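Local coordinates for protein ATP-dependent DNA helicase RecQ (Porphyromonas gingivalis, PDB 3IUO) that probably couples ATP hydrolysis to unwinding of duplex DNA by 3'-5' translocation, here represented by its C-terminal domain, at residues M21-L35 with S41-V53. Residues are numbered along the deposited sequence; the frame is centred on the assembly and turned at random.
Sequences MKVSIVQQIDRKVAL and SHGLDFPELLSEV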
loop_
_atom_site.group_PDB
_atom_site.type_symbol
_atom_site.label_atom_id
_atom_site.label_comp_id
_atom_site.label_asym_id
_atom_site.label_seq_id
_atom_site.Cartn_x
_atom_site.Cartn_y
_atom_site.Cartn_z
HETATM N N MSE B 21 -1.845 20.913 13.841
HETATM C CA MSE B 21 -3.200 20.483 13.531
HETATM C C MSE B 21 -3.292 18.983 13.707
HETATM O O MSE B 21 -4.284 18.479 14.218
HETATM C CB MSE B 21 -3.602 20.868 12.104
HETATM C CG MSE B 21 -5.043 20.463 11.744
HETATM SE SE MSE B 21 -5.456 20.682 9.838
HETATM C CE MSE B 21 -3.866 19.781 9.137
ATOM N N LYS B 22 -2.246 18.276 13.287
ATOM C CA LYS B 22 -2.221 16.834 13.434
ATOM C C LYS B 22 -2.145 16.409 14.890
ATOM O O LYS B 22 -2.788 15.447 15.292
ATOM C CB LYS B 22 -1.101 16.211 12.597
ATOM C CG LYS B 22 -1.375 16.243 11.072
ATOM C CD LYS B 22 -0.243 15.641 10.229
ATOM C CE LYS B 22 0.943 16.585 10.103
ATOM N NZ LYS B 22 1.996 15.947 9.269
ATOM N N VAL B 23 -1.393 17.167 15.691
ATOM C CA VAL B 23 -1.314 16.875 17.112
ATOM C C VAL B 23 -2.720 17.017 17.707
ATOM O O VAL B 23 -3.134 16.168 18.513
ATOM C CB VAL B 23 -0.286 17.776 17.827
ATOM C CG1 VAL B 23 -0.505 17.742 19.354
ATOM C CG2 VAL B 23 1.146 17.350 17.475
ATOM N N SER B 24 -3.433 18.084 17.310
ATOM C CA SER B 24 -4.801 18.331 17.773
ATOM C C SER B 24 -5.739 17.204 17.365
ATOM O O SER B 24 -6.533 16.727 18.165
ATOM C CB SER B 24 -5.328 19.663 17.229
ATOM O OG SER B 24 -4.698 20.757 17.863
ATOM N N ILE B 25 -5.625 16.754 16.114
ATOM C CA ILE B 25 -6.485 15.661 15.611
ATOM C C ILE B 25 -6.296 14.372 16.426
ATOM O O ILE B 25 -7.269 13.687 16.772
ATOM C CB ILE B 25 -6.261 15.419 14.106
ATOM C CG1 ILE B 25 -6.862 16.598 13.320
ATOM C CG2 ILE B 25 -6.950 14.140 13.636
ATOM C CD1 ILE B 25 -6.389 16.684 11.861
ATOM N N VAL B 26 -5.044 14.048 16.718
ATOM C CA VAL B 26 -4.728 12.864 17.520
ATOM C C VAL B 26 -5.361 12.992 18.904
ATOM O O VAL B 26 -5.939 12.044 19.418
ATOM C CB VAL B 26 -3.204 12.665 17.600
ATOM C CG1 VAL B 26 -2.858 11.568 18.613
ATOM C CG2 VAL B 26 -2.660 12.318 16.228
ATOM N N GLN B 27 -5.272 14.187 19.487
ATOM C CA GLN B 27 -5.855 14.406 20.809
ATOM C C GLN B 27 -7.372 14.268 20.754
ATOM O O GLN B 27 -7.973 13.663 21.651
ATOM C CB GLN B 27 -5.442 15.774 21.350
ATOM C CG GLN B 27 -3.958 15.853 21.692
ATOM C CD GLN B 27 -3.503 17.250 22.111
ATOM O OE1 GLN B 27 -4.138 18.260 21.781
ATOM N NE2 GLN B 27 -2.382 17.310 22.822
ATOM N N GLN B 28 -7.982 14.828 19.701
ATOM C CA GLN B 28 -9.428 14.713 19.489
ATOM C C GLN B 28 -9.868 13.254 19.360
ATOM O O GLN B 28 -10.868 12.837 19.954
ATOM C CB GLN B 28 -9.885 15.532 18.277
ATOM C CG GLN B 28 -9.971 17.036 18.571
ATOM C CD GLN B 28 -10.043 17.849 17.296
ATOM O OE1 GLN B 28 -9.152 17.770 16.431
ATOM N NE2 GLN B 28 -11.097 18.628 17.160
ATOM N N ILE B 29 -9.099 12.467 18.615
ATOM C CA ILE B 29 -9.463 11.078 18.418
ATOM C C ILE B 29 -9.333 10.342 19.740
ATOM O O ILE B 29 -10.183 9.527 20.079
ATOM C CB ILE B 29 -8.616 10.411 17.324
ATOM C CG1 ILE B 29 -9.045 10.932 15.927
ATOM C CG2 ILE B 29 -8.753 8.883 17.382
ATOM C CD1 ILE B 29 -8.093 10.562 14.798
ATOM N N ASP B 30 -8.298 10.662 20.513
ATOM C CA ASP B 30 -8.118 10.026 21.818
ATOM C C ASP B 30 -9.290 10.333 22.743
ATOM O O ASP B 30 -9.662 9.496 23.570
ATOM C CB ASP B 30 -6.806 10.467 22.469
ATOM C CG ASP B 30 -6.432 9.614 23.692
ATOM O OD1 ASP B 30 -6.963 8.496 23.873
ATOM O OD2 ASP B 30 -5.593 10.071 24.496
ATOM N N ARG B 31 -9.852 11.532 22.582
ATOM C CA ARG B 31 -11.006 11.990 23.368
ATOM C C ARG B 31 -12.332 11.543 22.752
ATOM O O ARG B 31 -13.394 11.966 23.205
ATOM C CB ARG B 31 -11.012 13.519 23.545
ATOM C CG ARG B 31 -9.819 14.087 24.319
ATOM C CD ARG B 31 -9.989 15.544 24.762
ATOM N NE ARG B 31 -10.820 16.369 23.870
ATOM C CZ ARG B 31 -10.358 17.201 22.933
ATOM N NH1 ARG B 31 -9.052 17.348 22.727
ATOM N NH2 ARG B 31 -11.217 17.906 22.199
ATOM N N LYS B 32 -12.275 10.701 21.724
ATOM C CA LYS B 32 -13.468 10.094 21.127
ATOM C C LYS B 32 -14.426 11.119 20.500
ATOM O O LYS B 32 -15.654 11.005 20.617
ATOM C CB LYS B 32 -14.192 9.186 22.143
ATOM C CG LYS B 32 -13.718 7.736 22.219
ATOM C CD LYS B 32 -12.211 7.513 22.189
ATOM C CE LYS B 32 -11.816 6.289 23.042
ATOM N NZ LYS B 32 -10.974 5.299 22.297
ATOM N N VAL B 33 -13.856 12.154 19.889
ATOM C CA VAL B 33 -14.642 13.152 19.154
ATOM C C VAL B 33 -14.939 12.552 17.773
ATOM O O VAL B 33 -14.044 12.015 17.137
ATOM C CB VAL B 33 -13.856 14.477 18.995
ATOM C CG1 VAL B 33 -14.666 15.512 18.225
ATOM C CG2 VAL B 33 -13.472 15.021 20.355
ATOM N N ALA B 34 -16.186 12.646 17.314
ATOM C CA ALA B 34 -16.576 12.055 16.028
ATOM C C ALA B 34 -15.746 12.669 14.905
ATOM O O ALA B 34 -15.465 13.869 14.913
ATOM C CB ALA B 34 -18.070 12.239 15.770
ATOM N N LEU B 35 -15.321 11.832 13.960
ATOM C CA LEU B 35 -14.429 12.297 12.901
ATOM C C LEU B 35 -15.041 13.408 12.055
ATOM O O LEU B 35 -14.338 14.339 11.655
ATOM C CB LEU B 35 -13.927 11.141 12.036
ATOM C CG LEU B 35 -12.592 10.537 12.504
ATOM C CD1 LEU B 35 -12.747 9.839 13.849
ATOM C CD2 LEU B 35 -12.032 9.585 11.448
ATOM N N SER B 41 -14.328 21.147 12.907
ATOM C CA SER B 41 -13.500 21.943 13.833
ATOM C C SER B 41 -12.197 22.472 13.220
ATOM O O SER B 41 -11.642 23.453 13.701
ATOM C CB SER B 41 -13.183 21.150 15.105
ATOM O OG SER B 41 -12.135 20.227 14.894
ATOM N N HIS B 42 -11.707 21.814 12.172
ATOM C CA HIS B 42 -10.488 22.245 11.476
ATOM C C HIS B 42 -10.749 22.844 10.088
ATOM O O HIS B 42 -9.816 23.063 9.307
ATOM C CB HIS B 42 -9.500 21.084 11.387
ATOM C CG HIS B 42 -8.947 20.676 12.713
ATOM N ND1 HIS B 42 -8.084 21.475 13.430
ATOM C CD2 HIS B 42 -9.137 19.560 13.459
ATOM C CE1 HIS B 42 -7.764 20.867 14.560
ATOM N NE2 HIS B 42 -8.395 19.709 14.603
ATOM N N GLY B 43 -12.019 23.096 9.780
ATOM C CA GLY B 43 -12.404 23.658 8.479
ATOM C C GLY B 43 -12.079 22.715 7.333
ATOM O O GLY B 43 -11.755 23.155 6.229
ATOM N N LEU B 44 -12.148 21.410 7.603
ATOM C CA LEU B 44 -11.870 20.409 6.578
ATOM C C LEU B 44 -13.160 19.751 6.115
ATOM O O LEU B 44 -14.103 19.602 6.902
ATOM C CB LEU B 44 -10.931 19.327 7.142
ATOM C CG LEU B 44 -9.562 19.733 7.689
ATOM C CD1 LEU B 44 -8.904 18.522 8.375
ATOM C CD2 LEU B 44 -8.652 20.302 6.611
ATOM N N ASP B 45 -13.222 19.352 4.842
ATOM C CA ASP B 45 -14.292 18.443 4.443
ATOM C C ASP B 45 -13.860 17.026 4.839
ATOM O O ASP B 45 -12.697 16.809 5.231
ATOM C CB ASP B 45 -14.725 18.580 2.969
ATOM C CG ASP B 45 -13.661 18.181 1.982
ATOM O OD1 ASP B 45 -13.809 18.531 0.787
ATOM O OD2 ASP B 45 -12.697 17.493 2.363
ATOM N N PHE B 46 -14.789 16.076 4.787
ATOM C CA PHE B 46 -14.500 14.746 5.319
ATOM C C PHE B 46 -13.305 14.061 4.638
ATOM O O PHE B 46 -12.401 13.554 5.316
ATOM C CB PHE B 46 -15.746 13.848 5.320
ATOM C CG PHE B 46 -15.618 12.673 6.241
ATOM C CD1 PHE B 46 -15.680 12.848 7.613
ATOM C CD2 PHE B 46 -15.410 11.400 5.739
ATOM C CE1 PHE B 46 -15.535 11.773 8.470
ATOM C CE2 PHE B 46 -15.261 10.320 6.585
ATOM C CZ PHE B 46 -15.336 10.499 7.959
ATOM N N PRO B 47 -13.273 14.067 3.293
ATOM C CA PRO B 47 -12.127 13.420 2.651
ATOM C C PRO B 47 -10.781 14.058 2.992
ATOM O O PRO B 47 -9.779 13.336 3.098
ATOM C CB PRO B 47 -12.433 13.572 1.163
ATOM C CG PRO B 47 -13.893 13.693 1.107
ATOM C CD PRO B 47 -14.271 14.497 2.299
ATOM N N GLU B 48 -10.759 15.375 3.179
ATOM C CA GLU B 48 -9.547 16.057 3.619
ATOM C C GLU B 48 -9.152 15.597 5.018
ATOM O O GLU B 48 -7.968 15.424 5.294
ATOM C CB GLU B 48 -9.718 17.576 3.619
ATOM C CG GLU B 48 -9.795 18.223 2.233
ATOM C CD GLU B 48 -10.259 19.686 2.266
ATOM O OE1 GLU B 48 -10.933 20.112 3.232
ATOM O OE2 GLU B 48 -9.969 20.415 1.298
ATOM N N LEU B 49 -10.128 15.416 5.898
ATOM C CA LEU B 49 -9.804 14.875 7.230
ATOM C C LEU B 49 -9.197 13.470 7.112
ATOM O O LEU B 49 -8.185 13.167 7.750
ATOM C CB LEU B 49 -11.030 14.887 8.150
ATOM C CG LEU B 49 -10.729 14.278 9.525
ATOM C CD1 LEU B 49 -9.599 15.006 10.263
ATOM C CD2 LEU B 49 -11.978 14.242 10.318
ATOM N N LEU B 50 -9.810 12.625 6.282
ATOM C CA LEU B 50 -9.288 11.290 6.053
ATOM C C LEU B 50 -7.837 11.332 5.611
ATOM O O LEU B 50 -7.029 10.509 6.074
ATOM C CB LEU B 50 -10.142 10.505 5.047
ATOM C CG LEU B 50 -11.553 10.097 5.501
ATOM C CD1 LEU B 50 -12.327 9.504 4.330
ATOM C CD2 LEU B 50 -11.528 9.130 6.670
ATOM N N SER B 51 -7.507 12.284 4.729
ATOM C CA SER B 51 -6.124 12.407 4.264
ATOM C C SER B 51 -5.172 12.738 5.406
ATOM O O SER B 51 -4.072 12.199 5.475
ATOM C CB SER B 51 -6.012 13.410 3.146
ATOM O OG SER B 51 -6.726 12.960 2.009
ATOM N N GLU B 52 -5.598 13.622 6.304
ATOM C CA GLU B 52 -4.759 13.943 7.469
ATOM C C GLU B 52 -4.597 12.765 8.429
ATOM O O GLU B 52 -3.493 12.503 8.922
ATOM C CB GLU B 52 -5.333 15.123 8.248
ATOM C CG GLU B 52 -5.477 16.391 7.427
ATOM C CD GLU B 52 -4.158 17.046 7.052
ATOM O OE1 GLU B 52 -3.116 16.734 7.666
ATOM O OE2 GLU B 52 -4.172 17.916 6.153
ATOM N N VAL B 53 -5.680 12.036 8.665
ATOM C CA VAL B 53 -5.626 10.842 9.548
ATOM C C VAL B 53 -4.722 9.773 8.889
ATOM O O VAL B 53 -3.934 9.131 9.564
ATOM C CB VAL B 53 -7.029 10.306 9.832
ATOM C CG1 VAL B 53 -6.947 8.984 10.564
ATOM C CG2 VAL B 53 -7.828 11.335 10.631
#
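M21, a selenomethionine, lays its CG over one face of the H42 ring, a CH-pi contact 4.0 Å from CG to the ring centroid. An extended first stretch, with CG anti to the backbone N (chi1 -179°), takes SE toward L44. The bend at the third torsion then sets M21 CE against the carboxylate of E52, 3.5 Å from E52 CD. The K22 side chain crosses that of E52 at about a right angle, CG and CD near OE1. K22 NZ stays 5.4 Å from E52 OE1; their opposite charges may attract weakly, but this is not a salt bridge. At the edge of the H42 ring lies the amide of Q28, and S24 CB is 3.8 Å from H42 CE1. I25 reaches the ring obliquely with CG1. Its CD1 meets L49 CD1 at 4.0 Å, and its CG2 packs on V53 CG2. I29 CD1 touches the same V53 methyl at 4.2 Å.

Helices 21-30 and 46-53 cross here nearly at right angles (95°). Both contacting segments, 21-35 and 41-53, fall in the RecQ-1-like helix-turn-helix region. L35, at the start of the intervening helix 35-41, packs its CB on F46 CE1.

Farther out, Schellman motifs at K32 and G43 end the first two helices. A D45-E48 capping box opens the third: E48 N bonds to D45 OD2 (3.0 Å), and D45 N to E48 OE1. Y67 and I65 touch I29 and L35.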